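Local coordinates for protein allergen Aed a 2 (Aedes aegypti, PDB 3DXL) that binds and sequesters biogenic amines and leukotrienes of the host, and so helps female mosquitoes to feed on vertebrate blood, at residues P3-F11 with F128-Y139. Residues are numbered along the deposited sequence; the frame is centred on the assembly and turned at random.
Sequences PFDPEEMLF and FHGNKELTKGLY
The pyrrolidine ring of P6 is wedged between two flat side chains, H129 and Y139. One face of the H129 imidazole lies on P6: P6 CG sits 3.8 Å from the centroid of the H129 ring, only 12° off the ring normal. The P6 backbone N covers the same face near its rim. At the imidazole edge are M9 CG and the carbonyl of F4. P6 CB touches the face of the Y139 phenol, 3.6 Å from Y139 CZ. L138 CD2 meets P6 CG, and T135 CG2 comes up to P6 CB, so one proline is received by three residues of helix 132-142.

H129 also makes the one direct hydrogen bond between the segments. H129 NE2 donates to F4 O at 2.8 Å. The acceptor lies in the imidazole plane and the donor sits on a carbonyl lone pair, but the bond is bent, with an N-H...O angle of 131°. A water adds a bridge by donating to both P6 O and H129 O.

The contact joins the start of the first helix of the N-terminal odorant-binding-protein domain to the turn after helix 121-127 and to the first turns of helix 132-142. D5 and E8 form a capping box at that start: E8 N donates to D5 OD1, and D5 N to E8 OE1. The turn includes G130, which binds leukotriene E4. F128 and Y139 approach W37 and K149, two other residues of that lipid site.

The bend at chi2 of M9 (-52°) turns SD beside the F128 ring. A second bend at chi3 sets the methyl CE, which also lies near F128 CD1. This Met-aromatic contact is made at the ring edge, with M9 SD 4.0 Å from F128 CD1. F4 CD2 reaches the same ring, edge to edge, at 4.4 Å from F128 CE1. Q76 of helix 71-79 touches both F128 and H129.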
ATOM      1  N   PRO A   3       2.920  13.349   4.217  1.00 15.81           N
ATOM      2  CA  PRO A   3       2.407  12.589   5.355  1.00 14.47           C
ATOM      3  C   PRO A   3       1.693  11.313   4.887  1.00 13.10           C
ATOM      4  O   PRO A   3       1.385  11.164   3.696  1.00 13.07           O
ATOM      5  CB  PRO A   3       1.394  13.547   5.974  1.00 14.32           C
ATOM      6  CG  PRO A   3       0.873  14.322   4.785  1.00 15.40           C
ATOM      7  CD  PRO A   3       2.062  14.507   3.895  1.00 16.29           C
ATOM      8  N   PHE A   4       1.438  10.412   5.824  1.00 12.19           N
ATOM      9  CA  PHE A   4       0.767   9.150   5.544  1.00 11.28           C
ATOM     10  C   PHE A   4      -0.498   9.040   6.368  1.00 10.96           C
ATOM     11  O   PHE A   4      -0.484   9.297   7.581  1.00 10.90           O
ATOM     12  CB  PHE A   4       1.691   7.984   5.877  1.00 12.14           C
ATOM     13  CG  PHE A   4       2.941   7.943   5.057  1.00 12.35           C
ATOM     14  CD1 PHE A   4       2.905   7.566   3.715  1.00 13.68           C
ATOM     15  CD2 PHE A   4       4.166   8.277   5.623  1.00 13.46           C
ATOM     16  CE1 PHE A   4       4.073   7.522   2.960  1.00 14.79           C
ATOM     17  CE2 PHE A   4       5.330   8.232   4.873  1.00 14.37           C
ATOM     18  CZ  PHE A   4       5.287   7.857   3.541  1.00 14.98           C
ATOM     19  N   ASP A   5      -1.593   8.644   5.717  1.00 10.30           N
ATOM     20  CA  ASP A   5      -2.834   8.438   6.432  1.00 10.51           C
ATOM     21  C   ASP A   5      -2.868   7.023   7.031  1.00  9.92           C
ATOM     22  O   ASP A   5      -1.919   6.250   6.844  1.00  9.58           O
ATOM     23  CB  ASP A   5      -4.060   8.784   5.550  1.00 10.15           C
ATOM     24  CG  ASP A   5      -4.321   7.778   4.424  1.00 10.50           C
ATOM     25  OD1 ASP A   5      -3.935   6.599   4.547  1.00 10.95           O
ATOM     26  OD2 ASP A   5      -4.963   8.185   3.426  1.00 11.75           O
ATOM     27  N   PRO A   6      -3.910   6.693   7.806  1.00 10.17           N
ATOM     28  CA  PRO A   6      -3.918   5.367   8.435  1.00 10.08           C
ATOM     29  C   PRO A   6      -3.826   4.181   7.478  1.00  9.72           C
ATOM     30  O   PRO A   6      -3.168   3.183   7.800  1.00  9.62           O
ATOM     31  CB  PRO A   6      -5.237   5.356   9.205  1.00 10.86           C
ATOM     32  CG  PRO A   6      -5.428   6.801   9.562  1.00 10.57           C
ATOM     33  CD  PRO A   6      -5.023   7.526   8.303  1.00 10.39           C
ATOM     34  N   GLU A   7      -4.484   4.288   6.321  1.00  9.48           N
ATOM     35  CA  GLU A   7      -4.453   3.241   5.304  1.00  9.07           C
ATOM     36  C   GLU A   7      -3.052   3.097   4.729  1.00  8.52           C
ATOM     37  O   GLU A   7      -2.578   1.984   4.469  1.00  8.36           O
ATOM     38  CB  GLU A   7      -5.456   3.564   4.196  1.00  9.12           C
ATOM     39  CG  GLU A   7      -5.518   2.525   3.073  1.00  9.02           C
ATOM     40  CD  GLU A   7      -4.409   2.669   2.029  1.00  9.11           C
ATOM     41  OE1 GLU A   7      -3.869   3.779   1.847  1.00  9.47           O
ATOM     42  OE2 GLU A   7      -4.119   1.669   1.334  1.00  9.65           O
ATOM     43  N   GLU A   8      -2.385   4.226   4.532  1.00  8.81           N
ATOM     44  CA  GLU A   8      -1.046   4.211   3.961  1.00  9.22           C
ATOM     45  C   GLU A   8      -0.046   3.547   4.899  1.00  8.99           C
ATOM     46  O   GLU A   8       0.829   2.811   4.450  1.00  9.11           O
ATOM     47  CB  GLU A   8      -0.600   5.613   3.556  1.00  9.95           C
ATOM     48  CG  GLU A   8      -1.364   6.129   2.338  1.00 10.44           C
ATOM     49  CD  GLU A   8      -1.108   7.584   2.029  1.00 12.10           C
ATOM     50  OE1 GLU A   8      -1.208   8.423   2.949  1.00 11.82           O
ATOM     51  OE2 GLU A   8      -0.855   7.913   0.851  1.00 15.91           O
ATOM     52  N   MET A   9      -0.182   3.801   6.202  1.00  9.21           N
ATOM     53  CA  MET A   9       0.675   3.133   7.179  1.00  8.93           C
ATOM     54  C   MET A   9       0.320   1.659   7.317  1.00  9.01           C
ATOM     55  O   MET A   9       1.209   0.819   7.412  1.00  8.86           O
ATOM     56  CB  MET A   9       0.658   3.845   8.534  1.00  9.33           C
ATOM     57  CG  MET A   9       1.243   5.246   8.477  1.00 10.41           C
ATOM     58  SD  MET A   9       2.899   5.342   7.728  1.00 11.78           S
ATOM     59  CE  MET A   9       3.803   4.126   8.660  1.00 12.86           C
ATOM     60  N   LEU A  10      -0.973   1.341   7.271  1.00  8.86           N
ATOM     61  CA  LEU A  10      -1.381  -0.056   7.327  1.00  8.82           C
ATOM     62  C   LEU A  10      -0.797  -0.809   6.128  1.00  8.54           C
ATOM     63  O   LEU A  10      -0.307  -1.936   6.261  1.00  9.08           O
ATOM     64  CB  LEU A  10      -2.907  -0.194   7.356  1.00  9.51           C
ATOM     65  CG  LEU A  10      -3.448  -1.617   7.507  1.00 10.24           C
ATOM     66  CD1 LEU A  10      -3.081  -2.257   8.865  1.00 10.96           C
ATOM     67  CD2 LEU A  10      -4.946  -1.599   7.302  1.00 11.16           C
ATOM     68  N   PHE A  11      -0.843  -0.185   4.948  1.00  8.49           N
ATOM     69  CA  PHE A  11      -0.256  -0.797   3.770  1.00  8.43           C
ATOM     70  C   PHE A  11       1.237  -1.068   3.983  1.00  8.78           C
ATOM     71  O   PHE A  11       1.719  -2.159   3.684  1.00  8.97           O
ATOM     72  CB  PHE A  11      -0.461   0.064   2.529  1.00  9.02           C
ATOM     73  CG  PHE A  11       0.123  -0.551   1.306  1.00  9.84           C
ATOM     74  CD1 PHE A  11      -0.551  -1.572   0.641  1.00 10.83           C
ATOM     75  CD2 PHE A  11       1.373  -0.164   0.849  1.00 11.17           C
ATOM     76  CE1 PHE A  11       0.011  -2.187  -0.477  1.00 11.93           C
ATOM     77  CE2 PHE A  11       1.942  -0.765  -0.268  1.00 12.15           C
ATOM     78  CZ  PHE A  11       1.255  -1.779  -0.933  1.00 11.81           C
ATOM     79  N   PHE A 128       2.350   7.722  13.674  1.00 10.62           N
ATOM     80  CA  PHE A 128       2.291   6.953  12.440  1.00 10.42           C
ATOM     81  C   PHE A 128       1.180   5.912  12.460  1.00 10.33           C
ATOM     82  O   PHE A 128       1.285   4.850  11.832  1.00 10.64           O
ATOM     83  CB  PHE A 128       3.656   6.359  12.131  1.00 10.92           C
ATOM     84  CG  PHE A 128       4.635   7.370  11.637  1.00 10.79           C
ATOM     85  CD1 PHE A 128       4.588   7.810  10.315  1.00 12.12           C
ATOM     86  CD2 PHE A 128       5.585   7.923  12.492  1.00 12.49           C
ATOM     87  CE1 PHE A 128       5.481   8.761   9.842  1.00 12.85           C
ATOM     88  CE2 PHE A 128       6.479   8.878  12.028  1.00 13.52           C
ATOM     89  CZ  PHE A 128       6.436   9.299  10.703  1.00 12.70           C
ATOM     90  N   HIS A 129       0.096   6.244  13.161  1.00 10.27           N
ATOM     91  CA  HIS A 129      -1.179   5.498  13.074  1.00 10.46           C
ATOM     92  C   HIS A 129      -1.064   4.067  13.582  1.00 11.10           C
ATOM     93  O   HIS A 129      -1.692   3.151  13.037  1.00 11.50           O
ATOM     94  CB  HIS A 129      -1.786   5.550  11.657  1.00 10.49           C
ATOM     95  CG  HIS A 129      -1.904   6.933  11.113  1.00 10.26           C
ATOM     96  ND1 HIS A 129      -2.615   7.928  11.752  1.00 10.23           N
ATOM     97  CD2 HIS A 129      -1.400   7.487   9.987  1.00 10.65           C
ATOM     98  CE1 HIS A 129      -2.537   9.041  11.043  1.00 10.97           C
ATOM     99  NE2 HIS A 129      -1.810   8.797   9.964  1.00 10.60           N
ATOM    100  N   GLY A 130      -0.263   3.894  14.631  1.00 11.50           N
ATOM    101  CA  GLY A 130      -0.128   2.628  15.326  1.00 12.55           C
ATOM    102  C   GLY A 130      -0.930   2.555  16.613  1.00 13.18           C
ATOM    103  O   GLY A 130      -1.073   1.479  17.181  1.00 14.03           O
ATOM    104  N   ASN A 131      -1.445   3.692  17.081  1.00 13.39           N
ATOM    105  CA  ASN A 131      -2.269   3.719  18.290  1.00 14.48           C
ATOM    106  C   ASN A 131      -3.689   3.299  17.925  1.00 14.92           C
ATOM    107  O   ASN A 131      -4.385   4.005  17.198  1.00 13.89           O
ATOM    108  CB  ASN A 131      -2.242   5.109  18.936  1.00 14.62           C
ATOM    109  CG  ASN A 131      -3.032   5.178  20.237  1.00 14.94           C
ATOM    110  OD1 ASN A 131      -4.187   4.764  20.305  1.00 15.52           O
ATOM    111  ND2 ASN A 131      -2.405   5.713  21.278  1.00 16.30           N
ATOM    112  N   LYS A 132      -4.117   2.142  18.425  1.00 16.06           N
ATOM    113  CA  LYS A 132      -5.407   1.564  18.043  1.00 17.28           C
ATOM    114  C   LYS A 132      -6.590   2.487  18.317  1.00 17.12           C
ATOM    115  O   LYS A 132      -7.457   2.661  17.459  1.00 16.95           O
ATOM    116  CB  LYS A 132      -5.618   0.217  18.734  1.00 17.91           C
ATOM    117  CG  LYS A 132      -4.658  -0.857  18.257  1.00 19.96           C
ATOM    118  CD  LYS A 132      -4.860  -2.150  19.012  1.00 22.93           C
ATOM    119  CE  LYS A 132      -3.793  -3.163  18.636  1.00 24.50           C
ATOM    120  NZ  LYS A 132      -3.843  -4.368  19.509  1.00 26.44           N
ATOM    121  N   GLU A 133      -6.628   3.090  19.502  1.00 17.49           N
ATOM    122  CA  GLU A 133      -7.739   3.966  19.871  1.00 18.01           C
ATOM    123  C   GLU A 133      -7.768   5.240  19.034  1.00 17.06           C
ATOM    124  O   GLU A 133      -8.823   5.631  18.523  1.00 17.31           O
ATOM    125  CB  GLU A 133      -7.727   4.292  21.372  1.00 19.07           C
ATOM    126  CG  GLU A 133      -8.870   5.203  21.841  1.00 22.57           C
ATOM    127  CD  GLU A 133     -10.259   4.569  21.744  1.00 25.76           C
ATOM    128  OE1 GLU A 133     -10.377   3.344  21.513  1.00 28.17           O
ATOM    129  OE2 GLU A 133     -11.250   5.311  21.913  1.00 28.24           O
ATOM    130  N   LEU A 134      -6.613   5.878  18.874  1.00 15.96           N
ATOM    131  CA  LEU A 134      -6.543   7.091  18.083  1.00 15.53           C
ATOM    132  C   LEU A 134      -6.890   6.817  16.620  1.00 14.53           C
ATOM    133  O   LEU A 134      -7.581   7.606  15.983  1.00 14.27           O
ATOM    134  CB  LEU A 134      -5.158   7.738  18.193  1.00 15.76           C
ATOM    135  CG  LEU A 134      -4.768   8.332  19.556  1.00 16.45           C
ATOM    136  CD1 LEU A 134      -3.312   8.786  19.551  1.00 17.62           C
ATOM    137  CD2 LEU A 134      -5.690   9.485  19.943  1.00 18.30           C
ATOM    138  N   THR A 135      -6.410   5.696  16.092  1.00 13.84           N
ATOM    139  CA  THR A 135      -6.609   5.373  14.687  1.00 13.66           C
ATOM    140  C   THR A 135      -8.084   5.034  14.411  1.00 13.80           C
ATOM    141  O   THR A 135      -8.643   5.452  13.394  1.00 13.43           O
ATOM    142  CB  THR A 135      -5.635   4.270  14.253  1.00 13.83           C
ATOM    143  OG1 THR A 135      -4.294   4.691  14.544  1.00 14.13           O
ATOM    144  CG2 THR A 135      -5.750   3.989  12.765  1.00 14.01           C
ATOM    145  N   LYS A 136      -8.733   4.349  15.349  1.00 14.04           N
ATOM    146  CA  LYS A 136     -10.171   4.078  15.245  1.00 15.46           C
ATOM    147  C   LYS A 136     -10.959   5.378  15.083  1.00 14.87           C
ATOM    148  O   LYS A 136     -11.859   5.472  14.240  1.00 15.20           O
ATOM    149  CB  LYS A 136     -10.650   3.311  16.479  1.00 15.58           C
ATOM    150  CG  LYS A 136     -12.156   3.066  16.550  1.00 17.13           C
ATOM    151  CD  LYS A 136     -12.548   2.473  17.895  1.00 18.15           C
ATOM    152  CE  LYS A 136     -14.057   2.474  18.086  1.00 21.57           C
ATOM    153  NZ  LYS A 136     -14.750   1.528  17.168  1.00 24.43           N
ATOM    154  N   GLY A 137     -10.622   6.379  15.896  1.00 14.75           N
ATOM    155  CA  GLY A 137     -11.286   7.673  15.825  1.00 14.78           C
ATOM    156  C   GLY A 137     -11.071   8.371  14.500  1.00 14.37           C
ATOM    157  O   GLY A 137     -11.990   8.968  13.951  1.00 14.37           O
ATOM    158  N   LEU A 138      -9.850   8.312  13.987  1.00 14.11           N
ATOM    159  CA  LEU A 138      -9.547   8.905  12.687  1.00 14.58           C
ATOM    160  C   LEU A 138     -10.305   8.214  11.543  1.00 13.50           C
ATOM    161  O   LEU A 138     -10.877   8.889  10.675  1.00 13.21           O
ATOM    162  CB  LEU A 138      -8.046   8.892  12.429  1.00 14.55           C
ATOM    163  CG  LEU A 138      -7.469   9.721  11.280  1.00 16.46           C
ATOM    164  CD1 LEU A 138      -8.117  11.098  11.146  1.00 18.21           C
ATOM    165  CD2 LEU A 138      -5.968   9.859  11.460  1.00 16.57           C
ATOM    166  N   TYR A 139     -10.350   6.884  11.558  1.00 12.78           N
ATOM    167  CA  TYR A 139     -11.123   6.169  10.537  1.00 12.60           C
ATOM    168  C   TYR A 139     -12.595   6.572  10.565  1.00 13.42           C
ATOM    169  O   TYR A 139     -13.230   6.674   9.522  1.00 13.35           O
ATOM    170  CB  TYR A 139     -11.006   4.659  10.712  1.00 12.29           C
ATOM    171  CG  TYR A 139      -9.818   4.003  10.053  1.00 11.41           C
ATOM    172  CD1 TYR A 139      -9.653   4.029   8.662  1.00 11.76           C
ATOM    173  CD2 TYR A 139      -8.883   3.303  10.811  1.00 12.13           C
ATOM    174  CE1 TYR A 139      -8.565   3.391   8.051  1.00 10.87           C
ATOM    175  CE2 TYR A 139      -7.794   2.664  10.213  1.00 11.87           C
ATOM    176  CZ  TYR A 139      -7.640   2.716   8.832  1.00 11.16           C
ATOM    177  OH  TYR A 139      -6.573   2.085   8.217  1.00 11.10           O
TER
HETATM  178  O   HOH W   1      -2.486   2.227  10.443  1.00 12.43           O